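Local coordinates for protein alginate lyase, family PL7 (PDB 3ZPY) that forms the catalytic domain of a marine bacterial alginate lyase, which cleaves alginate by β-elimination, probably at mannuronate or guluronate units, at residues 14-20 / 76-82; 19-24 / 45-51. Numbering follows the deposited sequence.

How the contacts relate
Strand 15-21 serves both contacts, which share S19 and F20 and have centres 13 Å apart. In contact 1 it pairs with strand 76-83 in the larger sheet of the PL7 β-jelly roll; in contact 2 its end and the turn beyond meet loop 45-51, which leads into an edge strand of the other sheet. Along the chain, contact 2 nests inside the loop closed by contact 1, and they touch where V77 CG1 lies 3.5 Å from Y50 O and I17 CD1 4.1 Å from F51 CZ. Contact 1 carries the R-x-E-L-R motif that in PL7 relatives lines the substrate groove. The sodium ion, held by T35, A37 and I40, lies about 9 Å from the side chain of I21.

Contact 1 (14-20 / 76-82); sequences TWKINSF and RVELREM
Strands 15-20 and 76-82 run antiparallel, axes at 155° and 4.4 Å apart at closest approach. Non-hydrogen-bonded pairs W15-E81 and I17-L79 alternate with hydrogen-bonded K16-R80 (K16 N to R80 O 2.9 Å, R80 N to K16 O 2.8 Å) and N18-E78 (N18 N to E78 O 2.8 Å, E78 N to N18 O 3.0 Å); M82 N bonds T14 O at 2.9 Å.

W15, I17, L79 and E81 share the face toward strand 235-247. W15 (m, chi2 91°) brings CE3 within 3.5 Å of L79 CB, and I17 (mt) sets CG1 3.7 Å from L79 CD2 (L79 mt). E81 is extended, its carboxylate bonded to H247, W90 and F217. K16, N18, E78 and R80 occupy the other face; R80 (chi1 t, chi2 m) turns away, its NH1 bonding E81 O at 2.8 Å and A88 O. M82 chi1 m (rotamer mmm) places CG 4.1 Å from K16 CB. R76 curls (p at chi1 and chi3) so that NH1 bridges E78 OE1 at 3.0 Å; K218 also pairs with E78.

Residues 76-80 match the PL7 R-x-E-L-R motif: a largely apolar inner face, with E81's carboxylate hydrogen-bonded, backs a polar, mostly charged outer one, consistent with a groove for anionic alginate.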
loop_
_atom_site.group_PDB
_atom_site.type_symbol
_atom_site.label_atom_id
_atom_site.label_comp_id
_atom_site.label_asym_id
_atom_site.label_seq_id
_atom_site.Cartn_x
_atom_site.Cartn_y
_atom_site.Cartn_z
ATOM N N THR A 14 -11.111 -10.215 7.060
ATOM C CA THR A 14 -10.816 -9.845 5.665
ATOM C C THR A 14 -9.515 -8.987 5.458
ATOM O O THR A 14 -8.965 -8.992 4.359
ATOM C CB THR A 14 -12.040 -9.166 4.950
ATOM O OG1 THR A 14 -12.426 -8.023 5.711
ATOM C CG2 THR A 14 -13.199 -10.145 4.846
ATOM N N TRP A 15 -9.136 -8.220 6.474
ATOM C CA TRP A 15 -7.914 -7.388 6.387
ATOM C C TRP A 15 -7.293 -7.243 7.772
ATOM O O TRP A 15 -7.995 -7.042 8.749
ATOM C CB TRP A 15 -8.211 -5.983 5.906
ATOM C CG TRP A 15 -8.823 -5.907 4.526
ATOM C CD1 TRP A 15 -10.189 -5.905 4.207
ATOM C CD2 TRP A 15 -8.107 -5.821 3.250
ATOM N NE1 TRP A 15 -10.347 -5.880 2.858
ATOM C CE2 TRP A 15 -9.116 -5.832 2.228
ATOM C CE3 TRP A 15 -6.731 -5.811 2.873
ATOM C CZ2 TRP A 15 -8.785 -5.755 0.884
ATOM C CZ3 TRP A 15 -6.410 -5.740 1.545
ATOM C CH2 TRP A 15 -7.415 -5.702 0.555
ATOM N N LYS A 16 -5.962 -7.388 7.844
ATOM C CA LYS A 16 -5.226 -7.057 9.013
ATOM C C LYS A 16 -4.700 -5.613 8.857
ATOM O O LYS A 16 -4.228 -5.210 7.787
ATOM C CB LYS A 16 -4.042 -8.037 9.134
ATOM C CG LYS A 16 -2.992 -7.694 10.172
ATOM C CD LYS A 16 -2.014 -8.910 10.388
ATOM C CE LYS A 16 -2.655 -10.288 10.791
ATOM N NZ LYS A 16 -1.837 -11.553 11.162
ATOM N N ILE A 17 -4.736 -4.881 9.973
ATOM C CA ILE A 17 -4.332 -3.459 9.979
ATOM C C ILE A 17 -2.917 -3.324 10.537
ATOM O O ILE A 17 -2.693 -3.606 11.715
ATOM C CB ILE A 17 -5.309 -2.622 10.816
ATOM C CG1 ILE A 17 -6.688 -2.701 10.230
ATOM C CG2 ILE A 17 -4.880 -1.151 10.774
ATOM C CD1 ILE A 17 -7.728 -2.152 11.231
ATOM N N ASN A 18 -1.999 -2.890 9.616
ATOM C CA ASN A 18 -0.602 -2.536 9.999
ATOM C C ASN A 18 -0.565 -1.049 10.417
ATOM O O ASN A 18 -0.978 -0.195 9.652
ATOM C CB ASN A 18 0.400 -2.692 8.837
ATOM C CG ASN A 18 0.360 -4.011 8.097
ATOM O OD1 ASN A 18 0.141 -5.101 8.648
ATOM N ND2 ASN A 18 0.653 -3.918 6.854
ATOM N N SER A 19 -0.220 -0.722 11.679
ATOM C CA SER A 19 -0.204 0.650 12.123
ATOM C C SER A 19 0.775 0.841 13.211
ATOM O O SER A 19 1.601 -0.084 13.538
ATOM C CB SER A 19 -1.634 1.109 12.489
ATOM O OG SER A 19 -1.709 2.506 12.594
ATOM N N PHE A 20 0.791 2.049 13.767
ATOM C CA PHE A 20 1.740 2.404 14.813
ATOM C C PHE A 20 0.982 2.846 16.062
ATOM O O PHE A 20 -0.186 3.274 15.948
ATOM C CB PHE A 20 2.603 3.625 14.372
ATOM C CG PHE A 20 3.737 3.255 13.461
ATOM C CD1 PHE A 20 3.516 3.074 12.101
ATOM C CD2 PHE A 20 5.059 3.085 13.988
ATOM C CE1 PHE A 20 4.543 2.635 11.267
ATOM C CE2 PHE A 20 6.069 2.658 13.124
ATOM C CZ PHE A 20 5.829 2.498 11.768
ATOM N N ARG A 76 5.019 1.928 7.080
ATOM C CA ARG A 76 3.697 1.864 6.416
ATOM C C ARG A 76 2.614 1.965 7.434
ATOM O O ARG A 76 2.824 1.615 8.614
ATOM C CB ARG A 76 3.519 0.520 5.653
ATOM C CG ARG A 76 3.506 -0.703 6.605
ATOM C CD ARG A 76 3.559 -2.016 5.843
ATOM N NE ARG A 76 4.932 -2.394 5.505
ATOM C CZ ARG A 76 5.338 -2.899 4.330
ATOM N NH1 ARG A 76 4.454 -3.146 3.343
ATOM N NH2 ARG A 76 6.580 -3.329 4.242
ATOM N N VAL A 77 1.429 2.383 6.974
ATOM C CA VAL A 77 0.174 2.212 7.684
ATOM C C VAL A 77 -0.757 1.676 6.587
ATOM O O VAL A 77 -0.927 2.323 5.590
ATOM C CB VAL A 77 -0.324 3.526 8.240
ATOM C CG1 VAL A 77 -1.757 3.330 8.724
ATOM C CG2 VAL A 77 0.595 4.100 9.313
ATOM N N GLU A 78 -1.217 0.447 6.694
ATOM C CA GLU A 78 -1.722 -0.269 5.502
ATOM C C GLU A 78 -2.561 -1.491 5.932
ATOM O O GLU A 78 -2.465 -1.907 7.026
ATOM C CB GLU A 78 -0.467 -0.623 4.644
ATOM C CG GLU A 78 -0.581 -1.184 3.335
ATOM C CD GLU A 78 0.743 -1.487 2.731
ATOM O OE1 GLU A 78 1.564 -2.203 3.254
ATOM O OE2 GLU A 78 0.757 -1.246 1.571
ATOM N N LEU A 79 -3.346 -2.013 4.996
ATOM C CA LEU A 79 -4.075 -3.258 5.213
ATOM C C LEU A 79 -3.411 -4.401 4.488
ATOM O O LEU A 79 -2.892 -4.212 3.345
ATOM C CB LEU A 79 -5.506 -3.079 4.660
ATOM C CG LEU A 79 -6.247 -1.823 5.123
ATOM C CD1 LEU A 79 -7.645 -1.841 4.506
ATOM C CD2 LEU A 79 -6.336 -1.810 6.626
ATOM N N ARG A 80 -3.487 -5.578 5.135
ATOM C CA ARG A 80 -2.978 -6.818 4.595
ATOM C C ARG A 80 -4.124 -7.786 4.358
ATOM O O ARG A 80 -4.808 -8.117 5.302
ATOM C CB ARG A 80 -1.905 -7.355 5.574
ATOM C CG ARG A 80 -1.099 -8.574 5.049
ATOM C CD ARG A 80 -1.748 -9.906 5.355
ATOM N NE ARG A 80 -0.717 -10.948 5.193
ATOM C CZ ARG A 80 -0.787 -12.016 4.381
ATOM N NH1 ARG A 80 -1.835 -12.260 3.596
ATOM N NH2 ARG A 80 0.215 -12.860 4.329
ATOM N N GLU A 81 -4.311 -8.235 3.124
ATOM C CA GLU A 81 -5.437 -9.127 2.790
ATOM C C GLU A 81 -5.443 -10.378 3.620
ATOM O O GLU A 81 -4.381 -11.080 3.731
ATOM C CB GLU A 81 -5.358 -9.503 1.322
ATOM C CG GLU A 81 -6.627 -10.198 0.822
ATOM C CD GLU A 81 -6.438 -10.909 -0.490
ATOM O OE1 GLU A 81 -5.306 -10.812 -1.081
ATOM O OE2 GLU A 81 -7.371 -11.661 -0.903
ATOM N N MET A 82 -6.602 -10.678 4.205
ATOM C CA MET A 82 -6.855 -11.944 4.922
ATOM C C MET A 82 -7.898 -12.798 4.189
ATOM O O MET A 82 -8.602 -12.275 3.317
ATOM C CB MET A 82 -7.203 -11.718 6.381
ATOM C CG MET A 82 -6.147 -10.896 7.152
ATOM S SD MET A 82 -4.591 -11.724 7.391
ATOM C CE MET A 82 -5.047 -12.891 8.683
#

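Contact 2 (19-24 / 45-51)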
loop_
_atom_site.group_PDB
_atom_site.type_symbol
_atom_site.label_atom_id
_atom_site.label_comp_id
_atom_site.label_asym_id
_atom_site.label_seq_id
_atom_site.Cartn_x
_atom_site.Cartn_y
_atom_site.Cartn_z
ATOM N N SER A 19 -0.220 -0.722 11.679
ATOM C CA SER A 19 -0.204 0.650 12.123
ATOM C C SER A 19 0.775 0.841 13.211
ATOM O O SER A 19 1.601 -0.084 13.538
ATOM C CB SER A 19 -1.634 1.109 12.489
ATOM O OG SER A 19 -1.709 2.506 12.594
ATOM N N PHE A 20 0.791 2.049 13.767
ATOM C CA PHE A 20 1.740 2.404 14.813
ATOM C C PHE A 20 0.982 2.846 16.062
ATOM O O PHE A 20 -0.186 3.274 15.948
ATOM C CB PHE A 20 2.603 3.625 14.372
ATOM C CG PHE A 20 3.737 3.255 13.461
ATOM C CD1 PHE A 20 3.516 3.074 12.101
ATOM C CD2 PHE A 20 5.059 3.085 13.988
ATOM C CE1 PHE A 20 4.543 2.635 11.267
ATOM C CE2 PHE A 20 6.069 2.658 13.124
ATOM C CZ PHE A 20 5.829 2.498 11.768
ATOM N N ILE A 21 1.652 2.775 17.203
ATOM C CA ILE A 21 1.174 3.451 18.376
ATOM C C ILE A 21 2.170 4.520 18.804
ATOM O O ILE A 21 3.352 4.444 18.439
ATOM C CB ILE A 21 0.830 2.475 19.526
ATOM C CG1 ILE A 21 2.067 1.846 20.163
ATOM C CG2 ILE A 21 -0.243 1.472 19.117
ATOM C CD1 ILE A 21 1.741 1.175 21.501
ATOM N N GLY A 22 1.692 5.480 19.592
ATOM C CA GLY A 22 2.538 6.553 20.113
ATOM C C GLY A 22 2.464 7.741 19.191
ATOM O O GLY A 22 1.970 7.634 18.052
ATOM N N SER A 23 2.919 8.886 19.679
ATOM C CA SER A 23 2.985 10.092 18.851
ATOM C C SER A 23 3.930 9.879 17.657
ATOM O O SER A 23 4.908 9.171 17.791
ATOM C CB SER A 23 3.445 11.293 19.622
ATOM O OG SER A 23 2.566 11.495 20.665
ATOM N N PRO A 24 3.631 10.495 16.506
ATOM C CA PRO A 24 4.559 10.308 15.384
ATOM C C PRO A 24 5.998 10.773 15.724
ATOM O O PRO A 24 6.226 11.867 16.239
ATOM C CB PRO A 24 3.957 11.109 14.254
ATOM C CG PRO A 24 2.498 11.111 14.582
ATOM C CD PRO A 24 2.395 11.187 16.083
ATOM N N TYR A 45 -10.904 0.835 16.265
ATOM C CA TYR A 45 -9.601 1.486 16.118
ATOM C C TYR A 45 -9.644 2.760 15.261
ATOM O O TYR A 45 -10.074 2.721 14.094
ATOM C CB TYR A 45 -8.576 0.516 15.513
ATOM C CG TYR A 45 -7.223 1.149 15.304
ATOM C CD1 TYR A 45 -6.582 1.858 16.327
ATOM C CD2 TYR A 45 -6.643 1.151 14.049
ATOM C CE1 TYR A 45 -5.341 2.450 16.119
ATOM C CE2 TYR A 45 -5.422 1.779 13.816
ATOM C CZ TYR A 45 -4.798 2.467 14.827
ATOM O OH TYR A 45 -3.557 3.071 14.597
ATOM N N SER A 46 -9.075 3.850 15.808
ATOM C CA SER A 46 -8.926 5.103 15.089
ATOM C C SER A 46 -7.839 5.875 15.823
ATOM O O SER A 46 -7.891 5.982 17.050
ATOM C CB SER A 46 -10.269 5.877 15.070
ATOM O OG SER A 46 -10.162 7.059 14.307
ATOM N N ASP A 47 -6.980 6.532 15.021
ATOM C CA ASP A 47 -5.988 7.381 15.598
ATOM C C ASP A 47 -5.765 8.471 14.555
ATOM O O ASP A 47 -5.312 8.187 13.455
ATOM C CB ASP A 47 -4.688 6.608 15.863
ATOM C CG ASP A 47 -3.587 7.438 16.465
ATOM O OD1 ASP A 47 -3.587 8.699 16.408
ATOM O OD2 ASP A 47 -2.653 6.836 17.019
ATOM N N ASP A 48 -6.046 9.713 14.901
ATOM C CA ASP A 48 -5.893 10.781 13.915
ATOM C C ASP A 48 -4.516 11.004 13.437
ATOM O O ASP A 48 -4.348 11.649 12.405
ATOM C CB ASP A 48 -6.373 12.111 14.565
ATOM C CG ASP A 48 -7.873 12.195 14.704
ATOM O OD1 ASP A 48 -8.584 11.194 14.280
ATOM O OD2 ASP A 48 -8.372 13.230 15.291
ATOM N N ASN A 49 -3.508 10.398 14.099
ATOM C CA ASN A 49 -2.168 10.581 13.588
ATOM C C ASN A 49 -1.894 9.622 12.386
ATOM O O ASN A 49 -0.972 9.842 11.612
ATOM C CB ASN A 49 -1.129 10.274 14.635
ATOM C CG ASN A 49 -0.977 11.394 15.683
ATOM O OD1 ASN A 49 -0.933 11.110 16.881
ATOM N ND2 ASN A 49 -1.093 12.620 15.246
ATOM N N TYR A 50 -2.650 8.502 12.318
ATOM C CA TYR A 50 -2.306 7.363 11.417
ATOM C C TYR A 50 -3.419 6.807 10.546
ATOM O O TYR A 50 -3.192 6.437 9.395
ATOM C CB TYR A 50 -1.772 6.164 12.232
ATOM C CG TYR A 50 -0.538 6.496 13.052
ATOM C CD1 TYR A 50 0.619 7.080 12.456
ATOM C CD2 TYR A 50 -0.549 6.319 14.435
ATOM C CE1 TYR A 50 1.688 7.396 13.261
ATOM C CE2 TYR A 50 0.530 6.629 15.247
ATOM C CZ TYR A 50 1.652 7.189 14.663
ATOM O OH TYR A 50 2.751 7.479 15.441
ATOM N N PHE A 51 -4.588 6.629 11.148
ATOM C CA PHE A 51 -5.613 5.762 10.580
ATOM C C PHE A 51 -6.935 6.262 11.102
ATOM O O PHE A 51 -7.263 6.034 12.291
ATOM C CB PHE A 51 -5.356 4.276 11.020
ATOM C CG PHE A 51 -6.372 3.297 10.426
ATOM C CD1 PHE A 51 -6.250 2.842 9.107
ATOM C CD2 PHE A 51 -7.412 2.824 11.206
ATOM C CE1 PHE A 51 -7.158 1.930 8.593
ATOM C CE2 PHE A 51 -8.288 1.904 10.698
ATOM C CZ PHE A 51 -8.174 1.454 9.418
HETATM O O HOH W 1 -2.499 4.110 16.830
#
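Y50 lays one face of its ring against F20, whose CB stands 3.9 Å from the centroid of the Y50 ring and 18° off its normal, a CH-π contact. The two aromatic rings themselves meet obliquely, with centroids 5.9 Å apart. At the far end of the tyrosine, Y50 OH donates to G22 O at 2.7 Å, while P24 packs alongside with CG 4.0 Å from Y50 CZ. The chain thus bends around the phenol as it leaves the strand. G22 has phi/psi of 93°/165°, where a CB would collide with the carbonyl oxygen of I21, so the backbone here calls for glycine. P24 also reaches N49, its CD 3.4 Å from N49 CG.

A polar cluster lies beside this packing. S19 OG donates to Y45 OH at 2.8 Å, and Y45 OH in turn donates to a water at 2.7 Å. That water passes hydrogens to F20 O at 2.6 Å and D47 OD2 at 2.7 Å, linking strand and loop through a single solvent molecule. The other carboxylate oxygen, D47 OD1, accepts from N49 N at 2.9 Å in an Asx turn. Y50 and F51 both face D47 in a classic β bulge, with Y50 N and F51 N each 2.9 Å from D47 O.

The contact ties the end of strand 15-21 to the entry of strand 51-53, at the margin of the jelly roll. Strand 58-63 backs the loop through K61 and Y63, L66 covers F20 and Y50, and P4 of helix 4-8 touches F51.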